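Local coordinates for capsular polysaccharide export system protein KpsC (Thermosulfurimonas dismutans, PDB 6MGB), which binds CMP and probably transfers Kdo from CMP-Kdo in beta linkage during assembly of the conserved glycolipid anchor of bacterial capsules, at residues L107-W117 / F293-P301; P23-D31 / R302-P311. All blocks are in the same frame, centred on the assembly; numbering follows the deposited sequence. Where two conformers were deposited one is given.

Contact 1 of 2, residues L107-W117 / F293-P301; sequences LLENLLNFGGW and FAAAYLLYP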
loop_
_atom_site.group_PDB
_atom_site.type_symbol
_atom_site.label_atom_id
_atom_site.label_comp_id
_atom_site.label_asym_id
_atom_site.label_seq_id
_atom_site.Cartn_x
_atom_site.Cartn_y
_atom_site.Cartn_z
ATOM N N LEU A 107 -11.905 5.064 -4.356
ATOM C CA LEU A 107 -11.531 6.259 -5.104
ATOM C C LEU A 107 -10.449 5.937 -6.126
ATOM O O LEU A 107 -10.517 6.383 -7.276
ATOM C CB LEU A 107 -11.061 7.359 -4.151
ATOM C CG LEU A 107 -10.452 8.595 -4.826
ATOM C CD1 LEU A 107 -11.473 9.286 -5.723
ATOM C CD2 LEU A 107 -9.902 9.562 -3.793
ATOM N N LEU A 108 -9.449 5.146 -5.727
ATOM C CA LEU A 108 -8.362 4.811 -6.640
ATOM C C LEU A 108 -8.874 3.999 -7.823
ATOM O O LEU A 108 -8.532 4.281 -8.978
ATOM C CB LEU A 108 -7.266 4.049 -5.893
ATOM C CG LEU A 108 -6.085 3.567 -6.742
ATOM C CD1 LEU A 108 -5.450 4.716 -7.511
ATOM C CD2 LEU A 108 -5.046 2.880 -5.872
ATOM N N GLU A 109 -9.698 2.983 -7.556
ATOM C CA GLU A 109 -10.242 2.180 -8.645
ATOM C C GLU A 109 -11.058 3.041 -9.598
ATOM O O GLU A 109 -11.020 2.840 -10.816
ATOM C CB GLU A 109 -11.099 1.042 -8.091
ATOM C CG GLU A 109 -11.503 0.021 -9.145
ATOM C CD GLU A 109 -12.498 -0.996 -8.626
ATOM O OE1 GLU A 109 -12.082 -2.127 -8.302
ATOM O OE2 GLU A 109 -13.698 -0.660 -8.539
ATOM N N ASN A 110 -11.802 4.011 -9.060
ATOM C CA ASN A 110 -12.577 4.905 -9.914
ATOM C C ASN A 110 -11.663 5.757 -10.787
ATOM O O ASN A 110 -11.931 5.945 -11.979
ATOM C CB ASN A 110 -13.489 5.790 -9.061
ATOM C CG ASN A 110 -14.683 5.037 -8.498
ATOM O OD1 ASN A 110 -15.008 3.934 -8.940
ATOM N ND2 ASN A 110 -15.358 5.647 -7.528
ATOM N N LEU A 111 -10.577 6.283 -10.212
ATOM C CA LEU A 111 -9.618 7.043 -11.009
ATOM C C LEU A 111 -9.071 6.203 -12.154
ATOM O O LEU A 111 -8.952 6.683 -13.288
ATOM C CB LEU A 111 -8.473 7.539 -10.125
ATOM C CG LEU A 111 -8.788 8.693 -9.172
ATOM C CD1 LEU A 111 -7.633 8.911 -8.211
ATOM C CD2 LEU A 111 -9.076 9.968 -9.948
ATOM N N LEU A 112 -8.745 4.940 -11.880
ATOM C CA LEU A 112 -8.162 4.083 -12.906
ATOM C C LEU A 112 -9.194 3.668 -13.944
ATOM O O LEU A 112 -8.858 3.529 -15.125
ATOM C CB LEU A 112 -7.535 2.853 -12.252
ATOM C CG LEU A 112 -6.328 3.143 -11.353
ATOM C CD1 LEU A 112 -5.983 1.948 -10.475
ATOM C CD2 LEU A 112 -5.122 3.544 -12.190
ATOM N N ASN A 113 -10.450 3.475 -13.532
ATOM C CA ASN A 113 -11.465 2.994 -14.465
ATOM C C ASN A 113 -11.899 4.085 -15.437
ATOM O O ASN A 113 -12.019 3.835 -16.642
ATOM C CB ASN A 113 -12.677 2.458 -13.696
ATOM C CG ASN A 113 -12.741 0.938 -13.681
ATOM O OD1 ASN A 113 -12.275 0.274 -14.606
ATOM N ND2 ASN A 113 -13.332 0.383 -12.630
ATOM N N PHE A 114 -12.136 5.299 -14.940
ATOM C CA PHE A 114 -12.850 6.310 -15.705
ATOM C C PHE A 114 -12.048 7.571 -16.002
ATOM O O PHE A 114 -12.552 8.450 -16.712
ATOM C CB PHE A 114 -14.131 6.706 -14.964
ATOM C CG PHE A 114 -14.923 5.535 -14.450
ATOM C CD1 PHE A 114 -15.575 4.680 -15.324
ATOM C CD2 PHE A 114 -15.022 5.298 -13.088
ATOM C CE1 PHE A 114 -16.304 3.606 -14.849
ATOM C CE2 PHE A 114 -15.753 4.223 -12.609
ATOM C CZ PHE A 114 -16.393 3.378 -13.491
ATOM N N GLY A 115 -10.833 7.704 -15.472
ATOM C CA GLY A 115 -9.996 8.827 -15.850
ATOM C C GLY A 115 -10.449 10.142 -15.237
ATOM O O GLY A 115 -10.941 10.205 -14.106
ATOM N N GLY A 116 -10.274 11.214 -16.005
ATOM C CA GLY A 116 -10.512 12.559 -15.526
ATOM C C GLY A 116 -9.273 13.299 -15.072
ATOM O O GLY A 116 -9.400 14.399 -14.520
ATOM N N TRP A 117 -8.082 12.743 -15.300
ATOM C CA TRP A 117 -6.857 13.276 -14.719
ATOM C C TRP A 117 -5.628 13.157 -15.607
ATOM O O TRP A 117 -4.590 13.721 -15.244
ATOM C CB TRP A 117 -6.564 12.558 -13.392
ATOM C CG TRP A 117 -6.583 11.063 -13.524
ATOM C CD1 TRP A 117 -7.649 10.235 -13.326
ATOM C CD2 TRP A 117 -5.485 10.221 -13.897
ATOM N NE1 TRP A 117 -7.283 8.930 -13.550
ATOM C CE2 TRP A 117 -5.959 8.893 -13.900
ATOM C CE3 TRP A 117 -4.149 10.459 -14.226
ATOM C CZ2 TRP A 117 -5.143 7.809 -14.219
ATOM C CZ3 TRP A 117 -3.337 9.381 -14.541
ATOM C CH2 TRP A 117 -3.838 8.074 -14.536
ATOM N N PHE A 293 0.864 4.258 -11.672
ATOM C CA PHE A 293 1.684 4.957 -10.688
ATOM C C PHE A 293 1.197 6.385 -10.471
ATOM O O PHE A 293 1.138 6.862 -9.332
ATOM C CB PHE A 293 3.144 4.946 -11.142
ATOM C CG PHE A 293 4.044 5.822 -10.322
ATOM C CD1 PHE A 293 4.573 5.369 -9.126
ATOM C CD2 PHE A 293 4.367 7.099 -10.752
ATOM C CE1 PHE A 293 5.401 6.175 -8.373
ATOM C CE2 PHE A 293 5.198 7.908 -10.003
ATOM C CZ PHE A 293 5.715 7.447 -8.812
ATOM N N ALA A 294 0.845 7.088 -11.551
ATOM C CA ALA A 294 0.401 8.473 -11.425
ATOM C C ALA A 294 -0.825 8.578 -10.526
ATOM O O ALA A 294 -0.873 9.409 -9.612
ATOM C CB ALA A 294 0.106 9.054 -12.808
ATOM N N ALA A 295 -1.835 7.743 -10.771
ATOM C CA ALA A 295 -3.038 7.784 -9.947
ATOM C C ALA A 295 -2.748 7.325 -8.522
ATOM O O ALA A 295 -3.176 7.964 -7.553
ATOM C CB ALA A 295 -4.129 6.917 -10.575
ATOM N N ALA A 296 -2.013 6.222 -8.375
ATOM C CA ALA A 296 -1.869 5.599 -7.063
ATOM C C ALA A 296 -0.949 6.402 -6.150
ATOM O O ALA A 296 -1.215 6.524 -4.948
ATOM C CB ALA A 296 -1.350 4.170 -7.216
ATOM N N TYR A 297 0.143 6.945 -6.689
ATOM C CA TYR A 297 1.149 7.603 -5.860
ATOM C C TYR A 297 1.086 9.126 -5.905
ATOM O O TYR A 297 1.422 9.771 -4.908
ATOM C CB TYR A 297 2.555 7.140 -6.267
ATOM C CG TYR A 297 3.034 5.882 -5.554
ATOM C CD1 TYR A 297 2.242 4.739 -5.504
ATOM C CD2 TYR A 297 4.285 5.834 -4.944
ATOM C CE1 TYR A 297 2.675 3.593 -4.861
ATOM C CE2 TYR A 297 4.726 4.689 -4.300
ATOM C CZ TYR A 297 3.917 3.573 -4.262
ATOM O OH TYR A 297 4.342 2.429 -3.623
ATOM N N LEU A 298 0.666 9.726 -7.020
ATOM C CA LEU A 298 0.609 11.183 -7.097
ATOM C C LEU A 298 -0.758 11.740 -6.700
ATOM O O LEU A 298 -0.839 12.660 -5.880
ATOM C CB LEU A 298 0.981 11.655 -8.507
ATOM C CG LEU A 298 2.463 11.956 -8.737
ATOM C CD1 LEU A 298 3.284 10.676 -8.771
ATOM C CD2 LEU A 298 2.657 12.755 -10.017
ATOM N N LEU A 299 -1.837 11.198 -7.265
ATOM C CA LEU A 299 -3.169 11.763 -7.064
ATOM C C LEU A 299 -3.865 11.240 -5.812
ATOM O O LEU A 299 -4.519 12.010 -5.100
ATOM C CB LEU A 299 -4.052 11.467 -8.277
ATOM C CG LEU A 299 -3.547 11.936 -9.645
ATOM C CD1 LEU A 299 -4.623 11.717 -10.698
ATOM C CD2 LEU A 299 -3.117 13.396 -9.611
ATOM N N TYR A 300 -3.745 9.938 -5.536
ATOM C CA TYR A 300 -4.588 9.317 -4.517
ATOM C C TYR A 300 -4.190 9.738 -3.107
ATOM O O TYR A 300 -5.071 10.167 -2.344
ATOM C CB TYR A 300 -4.561 7.796 -4.713
ATOM C CG TYR A 300 -5.410 6.956 -3.785
ATOM C CD1 TYR A 300 -6.781 7.159 -3.662
ATOM C CD2 TYR A 300 -4.838 5.908 -3.071
ATOM C CE1 TYR A 300 -7.546 6.361 -2.825
ATOM C CE2 TYR A 300 -5.589 5.111 -2.238
ATOM C CZ TYR A 300 -6.943 5.339 -2.117
ATOM O OH TYR A 300 -7.689 4.533 -1.286
ATOM N N PRO A 301 -2.925 9.670 -2.700
ATOM C CA PRO A 301 -2.574 10.047 -1.327
ATOM C C PRO A 301 -2.531 11.555 -1.143
ATOM O O PRO A 301 -2.394 12.327 -2.094
ATOM C CB PRO A 301 -1.178 9.437 -1.133
ATOM C CG PRO A 301 -0.912 8.601 -2.368
ATOM C CD PRO A 301 -1.736 9.223 -3.440
#
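With CG anti to the backbone N in both residues, Leu-108 and Tyr-300 reach across and meet at about a right angle. Leu-108 CB sits 3.8 Å from the centroid of the Tyr-300 ring and 8° off its normal, a CH-pi contact over the centre of one face, while Leu-107 CB comes to the ring's edge. The branched end of Leu-108 goes on to Ala-296, CD1 lying 3.7 Å from its CA; the small alanines let the leucine branches come close to the helix backbone. Segments of helices 107-114 and 289-299 run roughly antiparallel here (142°), their axes 9.7 Å apart, in an apolar helix-helix packing; the side chain of Ala-296 lies about 12 Å from the bound CMP. Ala-295 CB points into the seam, meeting Leu-112 CD2 and one face of the Trp-117 indole, 3.9 Å from CZ2. Leu-299 CD1 lies against the same indole, only 3.4 Å from Trp-117 CB. Past the helix end, the rotation of the Trp-117 indole is fixed by a nearly straight hydrogen bond from NE1 to Leu-111 O (2.8 Å, 178°), an oxygen that also accepts from Gly-115 N on the opposite face of its carbonyl plane. Tyr-300 OH is hydrogen-bonded to Asp-94 OD2, which also accepts from Leu-107 N.

Contact 2 of 2, residues P23-D31 / R302-P311; sequences PHLEVFLED and RYINPATGKP
Helix 25-29 crosses strand 302-305 at 125° between their N-to-C directions, with Val-27 CA nearest Pro-311 CA and Phe-28 CA nearest Arg-302 CA. Phe-28 carries the apolar part: in the given one of two conformers of Ile-304, Phe-28 CZ lies 3.4 Å from Ile-304 CG1, and CG2 of the isoleucine is over one face of the ring. Val-27 CG1, anti to the backbone N (chi1 176°), is directed to Pro-311 CD on the next strand at 3.8 Å and to Gly-309 O. That carbonyl also stands over one face of the His-24 ring, whose CE1 meets Gly-309 CA. The hairpin turn contains an Asx turn at Asn-305 and an ST turn at Thr-308; the hairpin ends the mixed sheet, with 310-312 outermost and 302-305 paired inward with strand 90-94 (Arg-302 with Leu-91). Arg-302 stretches along the helix end, extended from CG to NE, and its NH1 gives Phe-28 O a bond of 3.0 Å at 170°, the oxygen in the guanidinium plane, and Leu-29 O a weak one of 3.3 Å. A leucine in its place would probably leave both helix-terminal carbonyls without this donor and Glu-30 without the guanidinium charge near it. Since Glu-30 OE2 stays 4.4 Å from Arg-302 NH1, beyond a salt bridge, the guanidinium's hold on the helix C-terminus rests on carbonyl oxygens, the carboxylate likely adding only long-range attraction.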
loop_
_atom_site.group_PDB
_atom_site.type_symbol
_atom_site.label_atom_id
_atom_site.label_comp_id
_atom_site.label_asym_id
_atom_site.label_seq_id
_atom_site.Cartn_x
_atom_site.Cartn_y
_atom_site.Cartn_z
ATOM N N PRO A 23 -0.527 13.403 14.420
ATOM C CA PRO A 23 -0.817 14.748 14.948
ATOM C C PRO A 23 -1.274 15.738 13.892
ATOM O O PRO A 23 -2.098 16.611 14.192
ATOM C CB PRO A 23 0.519 15.165 15.578
ATOM C CG PRO A 23 1.185 13.877 15.935
ATOM C CD PRO A 23 0.783 12.899 14.868
ATOM N N HIS A 24 -0.765 15.639 12.663
ATOM C CA HIS A 24 -1.183 16.513 11.574
ATOM C C HIS A 24 -2.447 16.021 10.874
ATOM O O HIS A 24 -2.672 16.364 9.707
ATOM C CB HIS A 24 -0.049 16.659 10.554
ATOM C CG HIS A 24 1.087 17.513 11.029
ATOM N ND1 HIS A 24 2.339 17.468 10.455
ATOM C CD2 HIS A 24 1.158 18.437 12.016
ATOM C CE1 HIS A 24 3.134 18.325 11.070
ATOM N NE2 HIS A 24 2.441 18.926 12.021
ATOM N N LEU A 25 -3.276 15.234 11.564
ATOM C CA LEU A 25 -4.460 14.654 10.939
ATOM C C LEU A 25 -5.308 15.720 10.255
ATOM O O LEU A 25 -5.697 15.568 9.092
ATOM C CB LEU A 25 -5.281 13.905 11.991
ATOM C CG LEU A 25 -6.635 13.357 11.533
ATOM C CD1 LEU A 25 -6.449 12.236 10.521
ATOM C CD2 LEU A 25 -7.443 12.884 12.729
ATOM N N GLU A 26 -5.608 16.809 10.966
ATOM C CA GLU A 26 -6.496 17.824 10.406
ATOM C C GLU A 26 -5.889 18.493 9.183
ATOM O O GLU A 26 -6.623 18.961 8.305
ATOM C CB GLU A 26 -6.836 18.871 11.465
ATOM C CG GLU A 26 -7.712 18.340 12.579
ATOM C CD GLU A 26 -8.262 19.449 13.455
ATOM O OE1 GLU A 26 -7.783 20.591 13.324
ATOM O OE2 GLU A 26 -9.191 19.187 14.248
ATOM N N VAL A 27 -4.558 18.562 9.108
ATOM C CA VAL A 27 -3.918 19.089 7.909
ATOM C C VAL A 27 -4.157 18.153 6.731
ATOM O O VAL A 27 -4.477 18.596 5.623
ATOM C CB VAL A 27 -2.416 19.318 8.162
ATOM C CG1 VAL A 27 -1.717 19.786 6.891
ATOM C CG2 VAL A 27 -2.213 20.332 9.282
ATOM N N PHE A 28 -4.004 16.845 6.952
ATOM C CA PHE A 28 -4.295 15.876 5.902
ATOM C C PHE A 28 -5.750 15.971 5.462
ATOM O O PHE A 28 -6.051 16.001 4.264
ATOM C CB PHE A 28 -3.985 14.458 6.390
ATOM C CG PHE A 28 -2.515 14.156 6.524
ATOM C CD1 PHE A 28 -1.687 14.144 5.414
ATOM C CD2 PHE A 28 -1.971 13.849 7.760
ATOM C CE1 PHE A 28 -0.340 13.851 5.540
ATOM C CE2 PHE A 28 -0.627 13.556 7.892
ATOM C CZ PHE A 28 0.189 13.556 6.781
ATOM N N LEU A 29 -6.671 16.024 6.427
ATOM C CA LEU A 29 -8.095 15.979 6.120
ATOM C C LEU A 29 -8.631 17.294 5.570
ATOM O O LEU A 29 -9.683 17.290 4.922
ATOM C CB LEU A 29 -8.893 15.600 7.371
ATOM C CG LEU A 29 -8.806 14.145 7.836
ATOM C CD1 LEU A 29 -9.568 13.959 9.137
ATOM C CD2 LEU A 29 -9.344 13.201 6.770
ATOM N N GLU A 30 -7.947 18.409 5.812
ATOM C CA GLU A 30 -8.437 19.729 5.425
ATOM C C GLU A 30 -9.757 20.063 6.115
ATOM O O GLU A 30 -10.513 20.919 5.647
ATOM C CB GLU A 30 -8.579 19.832 3.901
ATOM C CG GLU A 30 -7.275 19.562 3.156
ATOM C CD GLU A 30 -7.475 19.353 1.667
ATOM O OE1 GLU A 30 -8.600 19.584 1.176
ATOM O OE2 GLU A 30 -6.507 18.955 0.987
ATOM N N ASP A 31 -10.035 19.384 7.229
ATOM C CA ASP A 31 -11.205 19.634 8.055
ATOM C C ASP A 31 -10.805 19.462 9.512
ATOM O O ASP A 31 -9.730 18.942 9.827
ATOM C CB ASP A 31 -12.359 18.680 7.711
ATOM C CG ASP A 31 -12.956 18.951 6.344
ATOM O OD1 ASP A 31 -13.406 20.090 6.103
ATOM O OD2 ASP A 31 -12.976 18.020 5.511
ATOM N N ARG A 302 -2.644 11.966 0.119
ATOM C CA ARG A 302 -2.494 13.363 0.508
ATOM C C ARG A 302 -1.141 13.538 1.184
ATOM O O ARG A 302 -0.866 12.903 2.209
ATOM C CB ARG A 302 -3.623 13.800 1.439
ATOM C CG ARG A 302 -5.002 13.524 0.879
ATOM C CD ARG A 302 -6.087 14.202 1.686
ATOM N NE ARG A 302 -7.405 13.960 1.112
ATOM C CZ ARG A 302 -8.530 14.511 1.553
ATOM N NH1 ARG A 302 -8.507 15.347 2.584
ATOM N NH2 ARG A 302 -9.682 14.226 0.962
ATOM N N TYR A 303 -0.304 14.395 0.611
ATOM C CA TYR A 303 1.046 14.614 1.103
ATOM C C TYR A 303 1.135 15.912 1.890
ATOM O O TYR A 303 0.468 16.901 1.575
ATOM C CB TYR A 303 2.046 14.662 -0.057
ATOM C CG TYR A 303 2.228 13.344 -0.767
ATOM C CD1 TYR A 303 3.183 12.436 -0.338
ATOM C CD2 TYR A 303 1.450 13.008 -1.867
ATOM C CE1 TYR A 303 3.356 11.224 -0.974
ATOM C CE2 TYR A 303 1.618 11.802 -2.515
ATOM C CZ TYR A 303 2.572 10.912 -2.063
ATOM O OH TYR A 303 2.747 9.707 -2.701
ATOM N N ILE A 304 1.970 15.896 2.922
ATOM C CA ILE A 304 2.343 17.100 3.652
ATOM C C ILE A 304 3.792 17.414 3.322
ATOM O O ILE A 304 4.589 16.519 3.018
ATOM C CB ILE A 304 2.147 16.979 5.183
ATOM C CG1 ILE A 304 2.649 15.635 5.735
ATOM C CG2 ILE A 304 0.684 17.181 5.542
ATOM C CD1 ILE A 304 4.159 15.517 5.882
ATOM N N ASN A 305 4.126 18.694 3.361
ATOM C CA ASN A 305 5.517 19.085 3.215
ATOM C C ASN A 305 6.188 18.862 4.565
ATOM O O ASN A 305 5.918 19.611 5.514
ATOM C CB ASN A 305 5.635 20.541 2.768
ATOM C CG ASN A 305 7.069 20.953 2.522
ATOM O OD1 ASN A 305 8.004 20.287 2.972
ATOM N ND2 ASN A 305 7.254 22.053 1.802
ATOM N N PRO A 306 7.041 17.844 4.710
ATOM C CA PRO A 306 7.586 17.550 6.046
ATOM C C PRO A 306 8.327 18.720 6.661
ATOM O O PRO A 306 8.412 18.812 7.891
ATOM C CB PRO A 306 8.521 16.358 5.790
ATOM C CG PRO A 306 8.052 15.767 4.505
ATOM C CD PRO A 306 7.582 16.927 3.692
ATOM N N ALA A 307 8.858 19.625 5.839
ATOM C CA ALA A 307 9.657 20.734 6.341
ATOM C C ALA A 307 8.810 21.873 6.888
ATOM O O ALA A 307 9.310 22.665 7.696
ATOM C CB ALA A 307 10.566 21.257 5.229
ATOM N N THR A 308 7.546 21.971 6.478
ATOM C CA THR A 308 6.679 23.067 6.880
ATOM C C THR A 308 5.444 22.627 7.650
ATOM O O THR A 308 4.819 23.469 8.304
ATOM C CB THR A 308 6.217 23.863 5.648
ATOM O OG1 THR A 308 5.339 23.056 4.856
ATOM C CG2 THR A 308 7.412 24.282 4.804
ATOM N N GLY A 309 5.080 21.347 7.600
ATOM C CA GLY A 309 3.853 20.891 8.217
ATOM C C GLY A 309 2.588 21.299 7.497
ATOM O O GLY A 309 1.499 21.140 8.058
ATOM N N LYS A 310 2.693 21.816 6.282
ATOM C CA LYS A 310 1.558 22.240 5.483
ATOM C C LYS A 310 1.334 21.301 4.303
ATOM O O LYS A 310 2.213 20.508 3.945
ATOM C CB LYS A 310 1.774 23.669 4.975
ATOM C CG LYS A 310 1.823 24.723 6.076
ATOM C CD LYS A 310 2.074 26.121 5.515
ATOM C CE LYS A 310 0.884 26.664 4.726
ATOM N NZ LYS A 310 -0.107 27.365 5.587
ATOM N N PRO A 311 0.162 21.361 3.674
ATOM C CA PRO A 311 -0.106 20.471 2.536
ATOM C C PRO A 311 0.943 20.622 1.443
ATOM O O PRO A 311 1.378 21.728 1.118
ATOM C CB PRO A 311 -1.492 20.920 2.058
ATOM C CG PRO A 311 -2.132 21.494 3.274
ATOM C CD PRO A 311 -1.022 22.163 4.032
#

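From the N terminus, after strand 11-13 and helix 17-21, the chain forms helix 25-29, then passes through most of the mixed sheet, with strand 90-94 just before helix 107-114. It next builds the parallel sheet that, with the first, is consistent with a GT-B glycosyltransferase, and returns through helix 289-299. There contact 1 closes its loop across 175 residues; strand 302-305 follows at once, and the hairpin closes contact 2 over 270, so contact 1 is nested inside contact 2. The two centres lie 20 Å apart, joined by a probable hydrogen bond between Tyr-303 OH and Tyr-297 O, 2.6 Å long. Together they fasten the returning C-terminal chain to two parts of the N-terminal half.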